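Local structure of 2-oxoglutarate dehydrogenase E3 component (Thermus thermophilus, 2YQU) at the interface of chains A and B. The protein oxidises protein-bound dihydrolipoyl groups back to the lipoyl disulfide with NAD+ as acceptor, using one bound FAD per subunit and a redox-active disulfide. Residues are numbered along the deposited sequence; one frame, centred on the assembly and turned at random. Chains: chain A/B, 2-oxoglutarate dehydrogenase E3 component.

Contact 1: the interface of chains A and B. Residues chain A 15, 18-19, 22, 98; chain B 452-455.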
loop_
_atom_site.group_PDB
_atom_site.type_symbol
_atom_site.label_atom_id
_atom_site.label_comp_id
_atom_site.label_asym_id
_atom_site.label_seq_id
_atom_site.Cartn_x
_atom_site.Cartn_y
_atom_site.Cartn_z
ATOM N N VAL A 15 12.446 21.451 -1.546
ATOM C CA VAL A 15 12.645 20.517 -2.656
ATOM C C VAL A 15 13.081 21.239 -3.933
ATOM O O VAL A 15 13.947 20.751 -4.674
ATOM C CB VAL A 15 11.396 19.652 -2.905
ATOM C CG1 VAL A 15 11.553 18.833 -4.181
ATOM C CG2 VAL A 15 11.157 18.755 -1.709
ATOM N N ILE A 18 16.869 21.878 -3.584
ATOM C CA ILE A 18 17.685 20.687 -3.843
ATOM C C ILE A 18 17.720 20.378 -5.345
ATOM O O ILE A 18 18.782 20.136 -5.899
ATOM C CB ILE A 18 17.177 19.449 -3.042
ATOM C CG1 ILE A 18 17.339 19.673 -1.536
ATOM C CG2 ILE A 18 17.910 18.183 -3.476
ATOM C CD1 ILE A 18 16.522 18.708 -0.687
ATOM N N ARG A 19 16.566 20.403 -6.008
ATOM C CA ARG A 19 16.533 20.171 -7.448
ATOM C C ARG A 19 17.349 21.207 -8.220
ATOM O O ARG A 19 18.070 20.856 -9.169
ATOM C CB ARG A 19 15.098 20.160 -7.966
ATOM C CG ARG A 19 14.971 19.726 -9.413
ATOM C CD ARG A 19 15.414 18.287 -9.673
ATOM N NE ARG A 19 15.449 18.009 -11.107
ATOM C CZ ARG A 19 16.398 17.329 -11.743
ATOM N NH1 ARG A 19 17.458 16.845 -11.107
ATOM N NH2 ARG A 19 16.289 17.141 -13.051
ATOM N N GLN A 22 20.891 20.409 -7.980
ATOM C CA GLN A 22 21.159 19.288 -8.880
ATOM C C GLN A 22 21.301 19.737 -10.333
ATOM O O GLN A 22 22.033 19.122 -11.107
ATOM C CB GLN A 22 20.056 18.230 -8.772
ATOM C CG GLN A 22 20.060 17.478 -7.457
ATOM C CD GLN A 22 18.968 16.414 -7.373
ATOM O OE1 GLN A 22 18.069 16.363 -8.221
ATOM N NE2 GLN A 22 19.051 15.566 -6.353
ATOM N N LEU A 98 20.530 17.650 3.898
ATOM C CA LEU A 98 20.440 17.711 2.445
ATOM C C LEU A 98 20.817 19.080 1.885
ATOM O O LEU A 98 21.344 19.168 0.776
ATOM C CB LEU A 98 19.034 17.327 1.980
ATOM C CG LEU A 98 18.651 15.862 2.197
ATOM C CD1 LEU A 98 17.152 15.709 2.106
ATOM C CD2 LEU A 98 19.355 14.971 1.196
ATOM N N PRO B 452 18.249 10.710 -6.344
ATOM C CA PRO B 452 17.030 11.077 -5.625
ATOM C C PRO B 452 17.139 12.502 -5.089
ATOM O O PRO B 452 18.218 13.087 -5.159
ATOM C CB PRO B 452 17.008 10.074 -4.477
ATOM C CG PRO B 452 18.436 9.837 -4.171
ATOM C CD PRO B 452 19.174 9.956 -5.483
ATOM N N ILE B 453 16.041 13.039 -4.567
ATOM C CA ILE B 453 16.055 14.326 -3.866
ATOM C C ILE B 453 16.496 14.156 -2.394
ATOM O O ILE B 453 17.223 14.998 -1.847
ATOM C CB ILE B 453 14.652 14.996 -3.968
ATOM C CG1 ILE B 453 14.358 15.421 -5.417
ATOM C CG2 ILE B 453 14.516 16.181 -3.002
ATOM C CD1 ILE B 453 14.970 16.748 -5.815
ATOM N N HIS B 454 16.100 13.052 -1.767
ATOM C CA HIS B 454 16.216 12.910 -0.310
ATOM C C HIS B 454 17.362 12.020 0.209
ATOM O O HIS B 454 17.341 11.600 1.358
ATOM C CB HIS B 454 14.863 12.490 0.271
ATOM C CG HIS B 454 13.856 13.599 0.287
ATOM N ND1 HIS B 454 12.969 13.820 -0.746
ATOM C CD2 HIS B 454 13.615 14.567 1.203
ATOM C CE1 HIS B 454 12.219 14.870 -0.461
ATOM N NE2 HIS B 454 12.590 15.338 0.717
ATOM N N LEU B 455 18.369 11.770 -0.624
ATOM C CA LEU B 455 19.640 11.209 -0.153
ATOM C C LEU B 455 20.810 12.091 -0.557
ATOM O O LEU B 455 20.727 12.830 -1.531
ATOM C CB LEU B 455 19.866 9.800 -0.700
ATOM C CG LEU B 455 18.953 8.694 -0.172
ATOM C CD1 LEU B 455 19.305 7.392 -0.849
ATOM C CD2 LEU B 455 19.052 8.545 1.342
ATOM O OXT LEU B 455 21.859 12.046 0.082
#
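B:Ile453 sits against A:Val15, A:Ile18 and A:Arg19 on helix 11-22 of the partner. This helix begins within the Rossmann glycine loop of the FAD domain in this pyridine nucleotide-disulfide oxidoreductase. The two branches of B:Ile453 divide the work. The CG2 methyl meets A:Ile18 CG2 at 4.0 Å and also faces CD1 of that residue and CG1 of A:Val15. CG2 of A:Ile18 lies anti to its own backbone N, and this carries it to B:Ile453 O as well, 3.6 Å away. The longer branch of B:Ile453 ends in CD1, which lies 4.0 Å from A:Arg19 CB, the two side chains meeting nearly at right angles.

Farther along the chain B tail, the terminus rests on A:Leu98 of helix 77-102. Its CD1 lies 3.8 Å from B:His454 CA, and its CD2 is 3.7 Å from B:Leu455 C, the terminal carboxylate carbon.

At the polar rim, A:Gln22 NE2 donates to B:Pro452 O over 2.9 Å. The acceptor lies in the amide plane, but the donor stands 37° above the carbonyl plane, so the bond misses a lone pair. A:Arg19 NH1 gives a hydrogen bond to A:Gln22 OE1 at 3.0 Å, with OE1 nearly in the guanidinium plane. This should fix the turn of the amide.

Contact 2: the interface of chains A and B. Residues chain A 310-311, 337, 339, 341; chain B 432-434.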
loop_
_atom_site.group_PDB
_atom_site.type_symbol
_atom_site.label_atom_id
_atom_site.label_comp_id
_atom_site.label_asym_id
_atom_site.label_seq_id
_atom_site.Cartn_x
_atom_site.Cartn_y
_atom_site.Cartn_z
ATOM N N ALA A 310 1.380 18.978 0.287
ATOM C CA ALA A 310 2.829 19.019 0.358
ATOM C C ALA A 310 3.460 18.550 -0.944
ATOM O O ALA A 310 4.329 19.205 -1.484
ATOM C CB ALA A 310 3.328 18.193 1.513
ATOM N N HIS A 311 3.000 17.422 -1.457
ATOM C CA HIS A 311 3.549 16.892 -2.706
ATOM C C HIS A 311 3.142 17.686 -3.952
ATOM O O HIS A 311 3.823 17.594 -4.982
ATOM C CB HIS A 311 3.201 15.416 -2.864
ATOM C CG HIS A 311 1.743 15.108 -2.735
ATOM N ND1 HIS A 311 1.168 14.710 -1.548
ATOM C CD2 HIS A 311 0.747 15.108 -3.650
ATOM C CE1 HIS A 311 -0.119 14.469 -1.741
ATOM N NE2 HIS A 311 -0.400 14.709 -3.006
ATOM N N PRO A 337 -2.549 12.637 -5.896
ATOM C CA PRO A 337 -3.541 12.133 -4.941
ATOM C C PRO A 337 -3.766 13.072 -3.769
ATOM O O PRO A 337 -2.860 13.805 -3.361
ATOM C CB PRO A 337 -2.912 10.840 -4.437
ATOM C CG PRO A 337 -1.468 11.063 -4.556
ATOM C CD PRO A 337 -1.269 11.921 -5.764
ATOM N N VAL A 339 -5.244 12.579 0.121
ATOM C CA VAL A 339 -5.496 11.483 1.056
ATOM C C VAL A 339 -5.805 12.010 2.452
ATOM O O VAL A 339 -5.244 13.011 2.879
ATOM C CB VAL A 339 -4.273 10.530 1.138
ATOM C CG1 VAL A 339 -4.593 9.282 1.961
ATOM C CG2 VAL A 339 -3.806 10.153 -0.258
ATOM N N TYR A 341 -5.680 10.608 6.336
ATOM C CA TYR A 341 -4.924 9.527 6.997
ATOM C C TYR A 341 -5.571 9.028 8.296
ATOM O O TYR A 341 -4.900 8.617 9.247
ATOM C CB TYR A 341 -3.484 9.970 7.203
ATOM C CG TYR A 341 -2.783 10.115 5.876
ATOM C CD1 TYR A 341 -2.507 11.366 5.339
ATOM C CD2 TYR A 341 -2.473 8.993 5.119
ATOM C CE1 TYR A 341 -1.887 11.489 4.092
ATOM C CE2 TYR A 341 -1.864 9.112 3.881
ATOM C CZ TYR A 341 -1.557 10.358 3.387
ATOM O OH TYR A 341 -0.961 10.440 2.150
ATOM N N HIS B 432 3.653 11.343 -5.900
ATOM C CA HIS B 432 3.382 10.404 -4.823
ATOM C C HIS B 432 2.942 11.182 -3.598
ATOM O O HIS B 432 3.547 12.200 -3.257
ATOM C CB HIS B 432 4.622 9.581 -4.504
ATOM C CG HIS B 432 4.971 8.578 -5.561
ATOM N ND1 HIS B 432 5.773 8.879 -6.639
ATOM C CD2 HIS B 432 4.604 7.285 -5.716
ATOM C CE1 HIS B 432 5.909 7.806 -7.395
ATOM N NE2 HIS B 432 5.206 6.826 -6.863
ATOM N N ALA B 433 1.885 10.704 -2.948
ATOM C CA ALA B 433 1.365 11.329 -1.742
ATOM C C ALA B 433 2.436 11.452 -0.651
ATOM O O ALA B 433 3.252 10.545 -0.454
ATOM C CB ALA B 433 0.176 10.566 -1.230
ATOM N N HIS B 434 2.455 12.608 0.012
ATOM C CA HIS B 434 3.271 12.811 1.194
ATOM C C HIS B 434 2.332 12.947 2.393
ATOM O O HIS B 434 1.306 13.623 2.288
ATOM C CB HIS B 434 4.117 14.080 1.066
ATOM C CG HIS B 434 4.955 14.372 2.272
ATOM N ND1 HIS B 434 6.247 13.917 2.407
ATOM C CD2 HIS B 434 4.677 15.061 3.405
ATOM C CE1 HIS B 434 6.733 14.316 3.570
ATOM N NE2 HIS B 434 5.798 15.008 4.197
HETATM O O HOH W 1 -0.981 12.914 1.030
#
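B:His432, B:Ala433 and B:His434 run past A:His311, at the start of helix 310-326, as an extended stretch of loop. B:His434 is the predicted proton acceptor of the His-Glu pair typical of lipoamide dehydrogenases, in which this histidine serves the active site of the other subunit.

The A:His311 ring is held at both nitrogens. NE2 donates to A:Pro337 O in its own chain at 2.6 Å, in the carbonyl plane. ND1 lies 2.9 Å from B:His434 N and accepts a hydrogen bond from this peptide N-H. The N-H comes from about 40° out of the imidazole plane, so this bond is the less well aligned of the two. Such a pattern suits a ring with its proton on NE2, although the proton is not seen. On that same face lies B:Ala433 CA, 3.7 Å from the centroid of the A:His311 ring and offset toward the rim. A:His311 CG stands between the backbone N and the carbonyl carbon (chi1 53°), which swings the ring under the passing B:His432 to B:His434 segment. B:His432 O also comes within 3.3 Å of A:His311 CB.

The B:Ala433 methyl, CB, is packed between A:Pro337 CG, at 3.7 Å, and the A:Tyr341 hydroxyl, OH, at 3.6 Å. That hydroxyl reaches B:His434 O through water 1, which lies in the plane of the tyrosine ring.

The B:His434 ring turns away from this strip, with CG anti to the backbone N (chi1 178°). The A:Ala310 methyl, CB, lies 3.9 Å from B:His434 CD2, well out of the ring plane.

Contact 3: the interface of chains A and B. Residues chain A 14-15; chain B 453-454.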
loop_
_atom_site.group_PDB
_atom_site.type_symbol
_atom_site.label_atom_id
_atom_site.label_comp_id
_atom_site.label_asym_id
_atom_site.label_seq_id
_atom_site.Cartn_x
_atom_site.Cartn_y
_atom_site.Cartn_z
ATOM N N TYR A 14 12.056 23.874 -0.174
ATOM C CA TYR A 14 13.247 23.075 0.113
ATOM C C TYR A 14 13.505 22.027 -0.978
ATOM O O TYR A 14 14.659 21.748 -1.322
ATOM C CB TYR A 14 13.226 22.507 1.559
ATOM C CG TYR A 14 12.730 21.078 1.707
ATOM C CD1 TYR A 14 13.471 20.016 1.205
ATOM C CD2 TYR A 14 11.550 20.793 2.392
ATOM C CE1 TYR A 14 13.023 18.713 1.336
ATOM C CE2 TYR A 14 11.097 19.494 2.527
ATOM C CZ TYR A 14 11.848 18.460 2.010
ATOM O OH TYR A 14 11.416 17.163 2.141
ATOM N N VAL A 15 12.446 21.451 -1.546
ATOM C CA VAL A 15 12.645 20.517 -2.656
ATOM C C VAL A 15 13.081 21.239 -3.933
ATOM O O VAL A 15 13.947 20.751 -4.674
ATOM C CB VAL A 15 11.396 19.652 -2.905
ATOM C CG1 VAL A 15 11.553 18.833 -4.181
ATOM C CG2 VAL A 15 11.157 18.755 -1.709
ATOM N N ILE B 453 16.041 13.039 -4.567
ATOM C CA ILE B 453 16.055 14.326 -3.866
ATOM C C ILE B 453 16.496 14.156 -2.394
ATOM O O ILE B 453 17.223 14.998 -1.847
ATOM C CB ILE B 453 14.652 14.996 -3.968
ATOM C CG1 ILE B 453 14.358 15.421 -5.417
ATOM C CG2 ILE B 453 14.516 16.181 -3.002
ATOM C CD1 ILE B 453 14.970 16.748 -5.815
ATOM N N HIS B 454 16.100 13.052 -1.767
ATOM C CA HIS B 454 16.216 12.910 -0.310
ATOM C C HIS B 454 17.362 12.020 0.209
ATOM O O HIS B 454 17.341 11.600 1.358
ATOM C CB HIS B 454 14.863 12.490 0.271
ATOM C CG HIS B 454 13.856 13.599 0.287
ATOM N ND1 HIS B 454 12.969 13.820 -0.746
ATOM C CD2 HIS B 454 13.615 14.567 1.203
ATOM C CE1 HIS B 454 12.219 14.870 -0.461
ATOM N NE2 HIS B 454 12.590 15.338 0.717
#
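A:Tyr14 and B:His454 meet with their rings almost perpendicular, each offering an edge to the other. The tyrosine belongs to helix 11-22, which begins within the Rossmann glycine loop. The histidine is the penultimate residue of the partner's tail.

Their hydrogen bond joins A:Tyr14 OH to B:His454 NE2 at 2.6 Å, with no donor direction decided. NE2 lies in the plane of the phenol ring, and the hydroxyl oxygen lies in the plane of the imidazole. The angle at OH between CZ and NE2 is about 118°. The imidazole sits on the CE1 side of the phenol, with A:Tyr14 CE1 3.5 Å from B:His454 NE2. CG of the histidine lies anti to its carbonyl carbon (chi1 -74°), and this points NE2 at helix 11-22.

Replacing A:Tyr14 with a phenylalanine would probably leave B:His454 NE2 without this mate and its ring freer to turn. Both residues also line a carbonate pocket, probably one site shared by the two chains, with A:Ala310, A:His311 and B:His434. The carbonate may come from crystallisation.

A:Val15 backs the phenol from its own helix, while its other methyl faces B:Ile453. Its CG2 lies 3.6 Å above the plane of the A:Tyr14 ring, offset toward the rim.

Contacts 1 and 3 are neighbours, their C-alpha centres about 4 Å apart. They share A:Val15, B:Ile453 and B:His454, and both set the C-terminal tail of chain B on helix 11-22 of chain A. Contact 2 lies about 18 Å from contact 1 and 15 Å from contact 3. It uses the B:His432 to B:His434 segment, which precedes helix 438-449 and the tail. One subunit thus holds the other at two places along its C-terminal region, on helix 11-22 and around the start of helix 310-326 with strand 338-340. By two-fold symmetry each contact occurs twice. The pairing of contact 2 fits an active site completed across the dimer.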